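Local coordinates for protein diaminopropionate ammonia-lyase (Escherichia coli, PDB 4D9I) that catalyses the pyridoxal-phosphate-dependent alpha,beta-elimination of both L- and D-2,3-diaminopropionate to pyruvate and ammonia, working as a homodimer, at residues E149-I154 against C161-M166. Numbering follows the deposited sequence.
Sequences ERVDAI and CIVTDM
C161 packs across V151 and I154, which lie about one turn apart on helix 148-155. Its CB bond points at the helix. CB meets I154 CG2 at 3.7 Å. SG lies anti to the backbone N (chi1 -171°). From there it touches two methyls, standing 4.1 Å from V151 CG1 and just as far from I154 CG2. The denser part is here, where C161 meets two buried side chains through CB and SG. The solvent side is at V163, an exposed residue, where one methyl pair makes the whole contact, V163 CG2 at 3.6 Å from V151 CG2. The two valine side chains cross at about a right angle. V151 therefore uses both branches: CG1 faces the sulfur and CG2 faces V163. No hydrogen bond joins the two segments, and all three residue pairs are apolar. Past the strand the chain turns away from the helix. T164 OG1 accepts from M166 N at 3.1 Å in an ST turn and is also hydrogen-bonded to T171 OG1 of helix 168-182. The axes of segments 149-154 and 161-163 approach to 8.8 Å and run nearly antiparallel, at 157°. This is the return half of a beta-alpha-beta crossover: strand 137-142, helix 148-155, strand 160-163. The last strand is at the edge of a four-stranded parallel sheet, beside strand 137-142, whose M142 touches both V151 and C161.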
loop_
_atom_site.group_PDB
_atom_site.type_symbol
_atom_site.label_atom_id
_atom_site.label_comp_id
_atom_site.label_asym_id
_atom_site.label_seq_id
_atom_site.Cartn_x
_atom_site.Cartn_y
_atom_site.Cartn_z
ATOM N N GLU B 149 15.869 -9.957 -12.691
ATOM C CA GLU B 149 16.181 -9.892 -11.263
ATOM C C GLU B 149 16.306 -11.270 -10.628
ATOM O O GLU B 149 17.179 -11.492 -9.791
ATOM C CB GLU B 149 15.136 -9.076 -10.497
ATOM C CG GLU B 149 15.521 -8.835 -9.043
ATOM C CD GLU B 149 14.466 -8.083 -8.240
ATOM O OE1 GLU B 149 13.477 -7.608 -8.818
ATOM O OE2 GLU B 149 14.646 -7.962 -7.019
ATOM N N ARG B 150 15.429 -12.188 -11.017
ATOM C CA ARG B 150 15.442 -13.525 -10.444
ATOM C C ARG B 150 16.667 -14.321 -10.939
ATOM O O ARG B 150 17.287 -15.072 -10.167
ATOM C CB ARG B 150 14.131 -14.257 -10.736
ATOM C CG ARG B 150 12.913 -13.645 -10.067
ATOM C CD ARG B 150 11.648 -14.404 -10.427
ATOM N NE ARG B 150 10.558 -13.996 -9.556
ATOM C CZ ARG B 150 9.395 -13.485 -9.955
ATOM N NH1 ARG B 150 9.107 -13.335 -11.240
ATOM N NH2 ARG B 150 8.499 -13.151 -9.041
ATOM N N VAL B 151 17.018 -14.130 -12.210
ATOM C CA VAL B 151 18.250 -14.670 -12.797
ATOM C C VAL B 151 19.437 -14.191 -11.972
ATOM O O VAL B 151 20.249 -14.986 -11.498
ATOM C CB VAL B 151 18.414 -14.216 -14.272
ATOM C CG1 VAL B 151 19.773 -14.615 -14.822
ATOM C CG2 VAL B 151 17.285 -14.771 -15.127
ATOM N N ASP B 152 19.490 -12.876 -11.774
ATOM C CA ASP B 152 20.571 -12.242 -11.037
ATOM C C ASP B 152 20.661 -12.713 -9.578
ATOM O O ASP B 152 21.765 -12.870 -9.056
ATOM C CB ASP B 152 20.476 -10.708 -11.173
ATOM C CG ASP B 152 20.858 -10.224 -12.582
ATOM O OD1 ASP B 152 21.397 -11.035 -13.363
ATOM O OD2 ASP B 152 20.608 -9.042 -12.922
ATOM N N ALA B 153 19.519 -12.969 -8.940
ATOM C CA ALA B 153 19.494 -13.487 -7.559
ATOM C C ALA B 153 20.231 -14.815 -7.473
ATOM O O ALA B 153 20.946 -15.087 -6.521
ATOM C CB ALA B 153 18.063 -13.659 -7.055
ATOM N N ILE B 154 20.056 -15.634 -8.493
ATOM C CA ILE B 154 20.728 -16.932 -8.556
ATOM C C ILE B 154 22.228 -16.799 -8.858
ATOM O O ILE B 154 23.064 -17.393 -8.163
ATOM C CB ILE B 154 19.970 -17.866 -9.512
ATOM C CG1 ILE B 154 18.636 -18.270 -8.832
ATOM C CG2 ILE B 154 20.810 -19.094 -9.852
ATOM C CD1 ILE B 154 17.532 -18.673 -9.785
ATOM N N CYS B 161 23.346 -19.896 -14.159
ATOM C CA CYS B 161 21.932 -19.689 -14.434
ATOM C C CYS B 161 21.686 -19.356 -15.899
ATOM O O CYS B 161 22.076 -18.292 -16.391
ATOM C CB CYS B 161 21.345 -18.616 -13.523
ATOM S SG CYS B 161 19.550 -18.512 -13.663
ATOM N N ILE B 162 21.019 -20.280 -16.577
ATOM C CA ILE B 162 20.831 -20.233 -18.020
ATOM C C ILE B 162 19.348 -20.024 -18.312
ATOM O O ILE B 162 18.502 -20.784 -17.834
ATOM C CB ILE B 162 21.353 -21.532 -18.680
ATOM C CG1 ILE B 162 22.895 -21.566 -18.694
ATOM C CG2 ILE B 162 20.865 -21.673 -20.121
ATOM C CD1 ILE B 162 23.548 -22.408 -17.606
ATOM N N VAL B 163 19.037 -18.965 -19.057
ATOM C CA VAL B 163 17.667 -18.702 -19.495
ATOM C C VAL B 163 17.491 -19.358 -20.860
ATOM O O VAL B 163 18.185 -19.009 -21.815
ATOM C CB VAL B 163 17.352 -17.185 -19.589
ATOM C CG1 VAL B 163 15.894 -16.950 -19.977
ATOM C CG2 VAL B 163 17.666 -16.484 -18.275
ATOM N N THR B 164 16.573 -20.315 -20.938
ATOM C CA THR B 164 16.347 -21.060 -22.173
ATOM C C THR B 164 15.342 -20.356 -23.081
ATOM O O THR B 164 14.892 -19.250 -22.788
ATOM C CB THR B 164 15.880 -22.504 -21.899
ATOM O OG1 THR B 164 14.492 -22.507 -21.540
ATOM C CG2 THR B 164 16.719 -23.152 -20.785
ATOM N N ASP B 165 15.012 -21.000 -24.195
ATOM C CA ASP B 165 14.025 -20.475 -25.133
ATOM C C ASP B 165 12.690 -21.168 -24.906
ATOM O O ASP B 165 11.664 -20.765 -25.461
ATOM C CB ASP B 165 14.478 -20.706 -26.574
ATOM C CG ASP B 165 15.793 -20.020 -26.898
ATOM O OD1 ASP B 165 15.935 -18.815 -26.604
ATOM O OD2 ASP B 165 16.683 -20.687 -27.468
ATOM N N MET B 166 12.714 -22.209 -24.081
ATOM C CA MET B 166 11.574 -23.096 -23.925
ATOM C C MET B 166 10.685 -22.662 -22.768
ATOM O O MET B 166 11.037 -21.760 -22.008
ATOM C CB MET B 166 12.070 -24.527 -23.731
ATOM C CG MET B 166 12.709 -25.137 -24.975
ATOM S SD MET B 166 14.259 -26.005 -24.629
ATOM C CE MET B 166 15.461 -24.703 -24.908
#